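Local coordinates for periplasmic beta-glucosidase (Pseudomonas aeruginosa, PDB 6R5T), which probably hydrolyses terminal, non-reducing beta-D-glucosyl residues to release beta-D-glucose, as a periplasmic member of glycoside hydrolase family 3, at residues M126-T130 and E140-T146; L503-K507 and W527-D533. The protein carries 1 engineered substitution. All blocks are in the same frame, centred on the assembly; numbering follows the deposited sequence.

Interaction 1: M126-T130 and E140-T146; sequences MVDIT and EGFGEDT
Both segments come from the loop after strand 121-122 in the TIM-barrel-type N-terminal domain; 140-146 runs into the first residue of helix 146-161. Neither is a regular strand. The CA atoms come nearest at Thr130 and Glu144, 4.9 Å apart. Gly143 takes phi/psi of 102/-153, a conformation that calls for glycine.

One firm hydrogen bond joins the backbones: Thr130 N to Gly143 O, 3.2 Å. Glu144 CA makes a CA-H...O contact of 3.3 Å with Thr130 O.

Three waters fill the gaps. Water 1 donates to Met126 O (2.9 Å) and Glu140 O (3.2 Å). Water 2 donates to Asp128 O (3.0 Å) and Gly143 O (2.7 Å) and accepts from Phe142 N (3.1 Å). Water 3 links Thr130 OG1 (2.8 Å) with Gly143 N (2.9 Å).

In the packing, Met126, chi1 t and chi2 m, lays SD 3.5 Å from Gly141 CA. A side chain at Gly141 would crowd that sulfur. Ile129, m for both chi angles, puts CD1 3.6 Å from Asp145 O and 3.8 Å from Thr146 CA. Asp145 is the N-cap of helix 146-161, through OD2 to Leu148 N, and its OD1 bonds to Tyr578 OH. Glu140 pairs with Arg137 of the glycan pocket.

Polar contact between the segments is thus largely backbone to backbone, direct or through water, with room left by Gly141 and Gly143.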
ATOM      1  N   MET A 126      -3.113 -21.855   7.096  1.00 14.46           N
ATOM      2  CA  MET A 126      -2.854 -20.415   6.958  1.00 13.55           C
ATOM      3  C   MET A 126      -3.994 -19.800   6.175  1.00 13.50           C
ATOM      4  O   MET A 126      -4.236 -20.231   5.061  1.00 16.97           O
ATOM      5  CB  MET A 126      -1.505 -20.224   6.246  1.00 13.71           C
ATOM      6  CG  MET A 126      -1.024 -18.776   6.183  1.00 14.96           C
ATOM      7  SD  MET A 126      -1.802 -17.873   4.854  1.00 16.27           S
ATOM      8  CE  MET A 126      -0.577 -16.571   4.578  1.00 18.51           C
ATOM      9  N   VAL A 127      -4.699 -18.854   6.770  1.00 13.13           N
ATOM     10  CA  VAL A 127      -5.937 -18.277   6.196  1.00 13.10           C
ATOM     11  C   VAL A 127      -5.880 -16.762   6.138  1.00 13.10           C
ATOM     12  O   VAL A 127      -6.954 -16.116   6.119  1.00 15.26           O
ATOM     13  CB  VAL A 127      -7.144 -18.789   6.987  1.00 13.52           C
ATOM     14  CG1 VAL A 127      -7.153 -20.316   6.963  1.00 15.51           C
ATOM     15  CG2 VAL A 127      -7.220 -18.297   8.420  1.00 13.18           C
ATOM     16  N   ASP A 128      -4.680 -16.207   6.047  1.00 13.40           N
ATOM     17  CA  ASP A 128      -4.519 -14.749   5.927  1.00 11.78           C
ATOM     18  C   ASP A 128      -4.944 -14.311   4.522  1.00 12.06           C
ATOM     19  O   ASP A 128      -4.470 -14.890   3.555  1.00 14.64           O
ATOM     20  CB  ASP A 128      -3.088 -14.354   6.208  1.00 12.83           C
ATOM     21  CG  ASP A 128      -2.501 -14.922   7.485  1.00 15.37           C
ATOM     22  OD1 ASP A 128      -3.220 -14.921   8.476  1.00 14.51           O
ATOM     23  OD2 ASP A 128      -1.350 -15.309   7.450  1.00 16.17           O
ATOM     24  N   ILE A 129      -5.843 -13.321   4.402  1.00 12.89           N
ATOM     25  CA  ILE A 129      -6.179 -12.694   3.109  1.00 12.89           C
ATOM     26  C   ILE A 129      -4.937 -11.996   2.582  1.00 11.84           C
ATOM     27  O   ILE A 129      -4.267 -11.247   3.323  1.00 13.10           O
ATOM     28  CB  ILE A 129      -7.334 -11.703   3.347  1.00 15.19           C
ATOM     29  CG1 ILE A 129      -8.579 -12.491   3.739  1.00 18.18           C
ATOM     30  CG2 ILE A 129      -7.602 -10.777   2.194  1.00 16.35           C
ATOM     31  CD1 ILE A 129      -9.087 -13.395   2.677  1.00 16.25           C
ATOM     32  N   THR A 130      -4.702 -12.124   1.273  1.00 12.60           N
ATOM     33  CA  THR A 130      -3.541 -11.476   0.622  1.00 10.93           C
ATOM     34  C   THR A 130      -3.971 -10.653  -0.596  1.00 13.19           C
ATOM     35  O   THR A 130      -4.496 -11.198  -1.540  1.00 12.61           O
ATOM     36  CB  THR A 130      -2.470 -12.478   0.218  1.00 12.01           C
ATOM     37  OG1 THR A 130      -3.058 -13.448  -0.657  1.00 12.09           O
ATOM     38  CG2 THR A 130      -1.889 -13.136   1.462  1.00 12.87           C
ATOM     39  N   GLU A 140       1.310 -19.349   0.767  1.00 15.17           N
ATOM     40  CA  GLU A 140       0.739 -20.153   1.883  1.00 15.26           C
ATOM     41  C   GLU A 140      -0.750 -19.966   2.077  1.00 16.37           C
ATOM     42  O   GLU A 140      -1.314 -20.786   2.779  1.00 14.68           O
ATOM     43  CB  GLU A 140       1.398 -19.744   3.189  1.00 17.49           C
ATOM     44  CG  GLU A 140       2.811 -20.155   3.208  1.00 24.33           C
ATOM     45  CD  GLU A 140       3.509 -19.459   4.334  1.00 24.43           C
ATOM     46  OE1 GLU A 140       3.008 -19.615   5.515  1.00 25.09           O
ATOM     47  OE2 GLU A 140       4.507 -18.739   4.006  1.00 26.07           O
ATOM     48  N   GLY A 141      -1.366 -18.947   1.461  1.00 12.95           N
ATOM     49  CA  GLY A 141      -2.794 -18.726   1.626  1.00 14.35           C
ATOM     50  C   GLY A 141      -3.589 -19.148   0.413  1.00 13.76           C
ATOM     51  O   GLY A 141      -3.048 -19.862  -0.486  1.00 15.91           O
ATOM     52  N   PHE A 142      -4.830 -18.718   0.399  1.00 13.62           N
ATOM     53  CA  PHE A 142      -5.803 -19.144  -0.616  1.00 13.02           C
ATOM     54  C   PHE A 142      -6.186 -17.992  -1.535  1.00 12.84           C
ATOM     55  O   PHE A 142      -7.128 -18.142  -2.300  1.00 13.59           O
ATOM     56  CB  PHE A 142      -7.020 -19.752   0.052  1.00 14.55           C
ATOM     57  CG  PHE A 142      -6.777 -21.016   0.825  1.00 15.18           C
ATOM     58  CD1 PHE A 142      -6.142 -22.099   0.243  1.00 16.25           C
ATOM     59  CD2 PHE A 142      -7.248 -21.139   2.113  1.00 17.55           C
ATOM     60  CE1 PHE A 142      -6.009 -23.306   0.928  1.00 18.33           C
ATOM     61  CE2 PHE A 142      -7.065 -22.329   2.816  1.00 18.49           C
ATOM     62  CZ  PHE A 142      -6.477 -23.413   2.208  1.00 18.46           C
ATOM     63  N   GLY A 143      -5.434 -16.881  -1.487  1.00 13.03           N
ATOM     64  CA  GLY A 143      -5.628 -15.738  -2.390  1.00 12.16           C
ATOM     65  C   GLY A 143      -6.355 -14.603  -1.699  1.00 12.02           C
ATOM     66  O   GLY A 143      -6.167 -14.405  -0.489  1.00 12.00           O
ATOM     67  N   GLU A 144      -7.058 -13.808  -2.492  1.00 11.36           N
ATOM     68  CA  GLU A 144      -7.482 -12.480  -2.044  1.00 11.22           C
ATOM     69  C   GLU A 144      -8.933 -12.470  -1.571  1.00 11.53           C
ATOM     70  O   GLU A 144      -9.349 -11.418  -1.104  1.00 11.24           O
ATOM     71  CB  GLU A 144      -7.306 -11.455  -3.166  1.00 11.89           C
ATOM     72  CG  GLU A 144      -8.289 -11.520  -4.334  1.00 12.65           C
ATOM     73  CD  GLU A 144      -7.818 -10.752  -5.577  1.00 12.72           C
ATOM     74  OE1 GLU A 144      -6.572 -10.584  -5.792  1.00 12.28           O
ATOM     75  OE2 GLU A 144      -8.681 -10.376  -6.419  1.00 13.02           O
ATOM     76  N   ASP A 145      -9.672 -13.551  -1.742  1.00 11.27           N
ATOM     77  CA  ASP A 145     -11.124 -13.452  -1.471  1.00 11.66           C
ATOM     78  C   ASP A 145     -11.538 -13.960  -0.093  1.00 11.78           C
ATOM     79  O   ASP A 145     -11.211 -15.091   0.284  1.00 13.44           O
ATOM     80  CB  ASP A 145     -11.932 -14.204  -2.514  1.00 12.89           C
ATOM     81  CG  ASP A 145     -13.416 -13.973  -2.275  1.00 13.70           C
ATOM     82  OD1 ASP A 145     -13.877 -12.795  -2.345  1.00 16.71           O
ATOM     83  OD2 ASP A 145     -14.084 -14.994  -2.040  1.00 14.72           O
ATOM     84  N   THR A 146     -12.347 -13.158   0.564  1.00 12.16           N
ATOM     85  CA  THR A 146     -12.780 -13.482   1.954  1.00 12.55           C
ATOM     86  C   THR A 146     -13.715 -14.694   1.932  1.00 12.99           C
ATOM     87  O   THR A 146     -13.595 -15.566   2.785  1.00 13.44           O
ATOM     88  CB  THR A 146     -13.438 -12.264   2.569  1.00 13.81           C
ATOM     89  OG1 THR A 146     -12.522 -11.174   2.531  1.00 14.24           O
ATOM     90  CG2 THR A 146     -13.894 -12.560   3.963  1.00 14.22           C
TER
HETATM   91  O   HOH W   1      -3.612 -22.722   3.776  1.00 30.83           O
HETATM   92  O   HOH W   2      -6.228 -16.209   1.573  1.00 15.30           O
HETATM   93  O   HOH W   3      -2.807 -16.217  -0.480  1.00 13.15           O

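Interaction 2: L503-K507 and W527-D533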
ATOM      1  N   LEU A 503      13.678 -16.325 -22.591  1.00 14.17           N
ATOM      2  CA  LEU A 503      12.384 -16.405 -23.300  1.00 15.13           C
ATOM      3  C   LEU A 503      12.442 -15.527 -24.556  1.00 14.45           C
ATOM      4  O   LEU A 503      11.919 -15.982 -25.573  1.00 16.58           O
ATOM      5  CB  LEU A 503      11.262 -15.905 -22.384  1.00 14.07           C
ATOM      6  CG  LEU A 503      10.915 -16.801 -21.195  1.00 15.93           C
ATOM      7  CD1 LEU A 503       9.712 -16.211 -20.477  1.00 16.46           C
ATOM      8  CD2 LEU A 503      10.637 -18.222 -21.587  1.00 16.84           C
ATOM      9  N   LYS A 504      13.027 -14.343 -24.496  1.00 14.63           N
ATOM     10  CA  LYS A 504      13.058 -13.441 -25.680  1.00 16.02           C
ATOM     11  C   LYS A 504      13.882 -14.126 -26.777  1.00 17.64           C
ATOM     12  O   LYS A 504      13.501 -14.094 -27.969  1.00 17.56           O
ATOM     13  CB  LYS A 504      13.622 -12.077 -25.336  1.00 18.88           C
ATOM     14  CG  LYS A 504      12.620 -11.211 -24.569  1.00 25.56           C
ATOM     15  CD  LYS A 504      13.143  -9.888 -24.060  1.00 33.49           C
ATOM     16  CE  LYS A 504      12.131  -9.280 -23.098  1.00 38.90           C
ATOM     17  NZ  LYS A 504      12.358  -7.835 -22.864  1.00 43.30           N
ATOM     18  N   ALA A 505      14.993 -14.728 -26.396  1.00 17.40           N
ATOM     19  CA  ALA A 505      15.856 -15.417 -27.394  1.00 19.62           C
ATOM     20  C   ALA A 505      15.138 -16.632 -27.952  1.00 18.54           C
ATOM     21  O   ALA A 505      15.193 -16.881 -29.181  1.00 19.08           O
ATOM     22  CB  ALA A 505      17.187 -15.757 -26.754  1.00 20.08           C
ATOM     23  N   LEU A 506      14.411 -17.390 -27.125  1.00 16.77           N
ATOM     24  CA  LEU A 506      13.667 -18.572 -27.610  1.00 17.57           C
ATOM     25  C   LEU A 506      12.569 -18.104 -28.573  1.00 18.35           C
ATOM     26  O   LEU A 506      12.315 -18.770 -29.588  1.00 16.88           O
ATOM     27  CB  LEU A 506      13.080 -19.353 -26.435  1.00 18.23           C
ATOM     28  CG  LEU A 506      14.087 -20.102 -25.581  1.00 18.39           C
ATOM     29  CD1 LEU A 506      13.407 -20.599 -24.323  1.00 19.51           C
ATOM     30  CD2 LEU A 506      14.710 -21.275 -26.333  1.00 17.88           C
ATOM     31  N   LYS A 507      11.891 -17.006 -28.259  1.00 17.34           N
ATOM     32  CA  LYS A 507      10.804 -16.511 -29.133  1.00 18.73           C
ATOM     33  C   LYS A 507      11.385 -16.235 -30.523  1.00 19.92           C
ATOM     34  O   LYS A 507      10.693 -16.560 -31.533  1.00 21.68           O
ATOM     35  CB  LYS A 507      10.242 -15.228 -28.519  1.00 18.96           C
ATOM     36  CG  LYS A 507       9.200 -14.472 -29.339  1.00 19.64           C
ATOM     37  CD  LYS A 507       7.965 -15.253 -29.605  1.00 21.72           C
ATOM     38  CE  LYS A 507       6.966 -14.471 -30.458  1.00 21.95           C
ATOM     39  NZ  LYS A 507       5.716 -15.244 -30.604  1.00 25.20           N
ATOM     40  N   TRP A 527       4.691  -9.269 -21.210  1.00 14.47           N
ATOM     41  CA  TRP A 527       5.461  -9.689 -22.419  1.00 15.16           C
ATOM     42  C   TRP A 527       5.040 -11.105 -22.775  1.00 14.84           C
ATOM     43  O   TRP A 527       4.844 -11.442 -23.959  1.00 13.76           O
ATOM     44  CB  TRP A 527       6.971  -9.609 -22.198  1.00 16.59           C
ATOM     45  CG  TRP A 527       7.763 -10.046 -23.391  1.00 17.83           C
ATOM     46  CD1 TRP A 527       8.292  -9.230 -24.359  1.00 20.90           C
ATOM     47  CD2 TRP A 527       8.137 -11.378 -23.750  1.00 19.35           C
ATOM     48  NE1 TRP A 527       8.954  -9.977 -25.297  1.00 19.57           N
ATOM     49  CE2 TRP A 527       8.828 -11.295 -24.984  1.00 18.44           C
ATOM     50  CE3 TRP A 527       7.902 -12.623 -23.191  1.00 17.53           C
ATOM     51  CZ2 TRP A 527       9.330 -12.432 -25.608  1.00 19.00           C
ATOM     52  CZ3 TRP A 527       8.369 -13.746 -23.826  1.00 20.84           C
ATOM     53  CH2 TRP A 527       9.085 -13.636 -25.018  1.00 20.43           C
ATOM     54  N   GLU A 528       4.917 -11.943 -21.757  1.00 12.80           N
ATOM     55  CA  GLU A 528       4.573 -13.372 -21.965  1.00 13.85           C
ATOM     56  C   GLU A 528       3.185 -13.504 -22.603  1.00 14.42           C
ATOM     57  O   GLU A 528       2.991 -14.296 -23.544  1.00 14.33           O
ATOM     58  CB  GLU A 528       4.680 -14.119 -20.633  1.00 14.39           C
ATOM     59  CG  GLU A 528       6.090 -14.167 -20.078  1.00 14.27           C
ATOM     60  CD  GLU A 528       6.611 -12.899 -19.391  1.00 15.38           C
ATOM     61  OE1 GLU A 528       5.859 -11.888 -19.213  1.00 14.31           O
ATOM     62  OE2 GLU A 528       7.824 -12.853 -19.054  1.00 16.82           O
ATOM     63  N   GLN A 529       2.214 -12.754 -22.093  1.00 13.17           N
ATOM     64  CA  GLN A 529       0.840 -12.839 -22.643  1.00 14.29           C
ATOM     65  C   GLN A 529       0.848 -12.382 -24.132  1.00 15.27           C
ATOM     66  O   GLN A 529       0.011 -12.858 -24.913  1.00 15.59           O
ATOM     67  CB  GLN A 529      -0.108 -12.027 -21.763  1.00 15.39           C
ATOM     68  CG  GLN A 529      -1.541 -11.952 -22.303  1.00 17.42           C
ATOM     69  CD  GLN A 529      -2.248 -13.278 -22.443  1.00 17.11           C
ATOM     70  OE1 GLN A 529      -1.947 -14.245 -21.759  1.00 19.27           O
ATOM     71  NE2 GLN A 529      -3.190 -13.329 -23.381  1.00 22.63           N
ATOM     72  N   GLU A 530       1.716 -11.458 -24.505  1.00 14.67           N
ATOM     73  CA  GLU A 530       1.783 -10.972 -25.904  1.00 18.34           C
ATOM     74  C   GLU A 530       2.527 -11.995 -26.785  1.00 18.45           C
ATOM     75  O   GLU A 530       2.125 -12.185 -27.966  1.00 22.73           O
ATOM     76  CB  GLU A 530       2.451  -9.617 -25.912  1.00 20.88           C
ATOM     77  CG  GLU A 530       2.445  -8.938 -27.263  1.00 31.56           C
ATOM     78  CD  GLU A 530       1.077  -8.821 -27.923  1.00 40.45           C
ATOM     79  OE1 GLU A 530       1.043  -8.956 -29.162  1.00 56.72           O
ATOM     80  OE2 GLU A 530       0.053  -8.568 -27.221  1.00 48.92           O
ATOM     81  N   ASN A 531       3.552 -12.659 -26.269  1.00 15.94           N
ATOM     82  CA  ASN A 531       4.520 -13.366 -27.142  1.00 17.38           C
ATOM     83  C   ASN A 531       4.457 -14.886 -27.013  1.00 18.02           C
ATOM     84  O   ASN A 531       4.839 -15.603 -27.962  1.00 19.81           O
ATOM     85  CB  ASN A 531       5.929 -12.872 -26.835  1.00 16.41           C
ATOM     86  CG  ASN A 531       6.121 -11.476 -27.347  1.00 20.64           C
ATOM     87  OD1 ASN A 531       6.360 -11.326 -28.545  1.00 25.46           O
ATOM     88  ND2 ASN A 531       5.980 -10.450 -26.517  1.00 16.09           N
ATOM     89  N   ALA A 532       4.193 -15.437 -25.820  1.00 15.00           N
ATOM     90  CA  ALA A 532       4.190 -16.909 -25.703  1.00 16.68           C
ATOM     91  C   ALA A 532       3.043 -17.459 -26.534  1.00 15.99           C
ATOM     92  O   ALA A 532       2.015 -16.782 -26.679  1.00 18.99           O
ATOM     93  CB  ALA A 532       4.052 -17.378 -24.286  1.00 18.66           C
ATOM     94  N   ASP A 533       3.150 -18.684 -27.011  1.00 15.73           N
ATOM     95  CA  ASP A 533       2.003 -19.271 -27.735  1.00 17.36           C
ATOM     96  C   ASP A 533       1.044 -19.922 -26.745  1.00 16.94           C
ATOM     97  O   ASP A 533      -0.123 -19.974 -27.027  1.00 18.52           O
ATOM     98  CB  ASP A 533       2.485 -20.251 -28.788  1.00 19.82           C
ATOM     99  CG  ASP A 533       3.326 -19.505 -29.821  1.00 24.59           C
ATOM    100  OD1 ASP A 533       2.806 -18.524 -30.412  1.00 26.58           O
ATOM    101  OD2 ASP A 533       4.533 -19.793 -29.938  1.00 22.14           O
TER
HETATM  102  O   HOH W   4       6.050 -18.011 -31.386  1.00 26.31           O
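Lys507 NZ donates a hydrogen bond to Asn531 O at 2.8 Å, so the lysine reaches a backbone carbonyl at the C-terminal end of helix 526-531. Water 4 extends this link: it accepts from Lys507 NZ (2.9 Å) and donates to Asp533 OD2 (2.8 Å). Asp533 OD2 also accepts from Leu513 N, at the start of strand 513-518. On the second helix, Asn531 ND2 bonds back to Trp527 O at 3.0 Å.

The short helical segments run nearly parallel, at 9°, with axes 11.7 Å apart. Strand 513-518, helix 526-531 and the parallel neighbouring strand 534-537 form a beta-alpha-beta crossover of the C-terminal domain. Helix 497-508, which leads into the first of these strands, packs beside the crossover helix.

Lys504 lies over one face of the indole: its CE is 4.1 Å from the centroid of the Trp527 five-membered ring, a CH-pi contact. Lys504 NZ is 4.9 Å from that centroid, an off-centre cation-pi contact. Lys507 CB meets the ring edge at Trp527 CH2, 4.0 Å away. Leu503 CB packs 3.9 Å from Trp527 CZ3, while its side chain also touches Leu515 of strand 513-518.

In the fold
The two contacts come in series along the chain and do not touch. Their centres are 30 Å apart, and their nearest atoms are about 17 Å apart. Interaction 1 lies in the TIM-barrel-type N-terminal domain, near the centre of the chain. It brings together two parts of the loop between strand 121-122 and helix 146-161. Interaction 2 lies in the C-terminal domain, 30 Å from the centre of the chain. It joins two helices beside the six-stranded mixed sheet. Glu144 and Asp145 of interaction 1 bond to Ser566 and Tyr578. Segment 140-146 thus also touches the C-terminal part of the chain, whereas both segments of interaction 2 lie within that part.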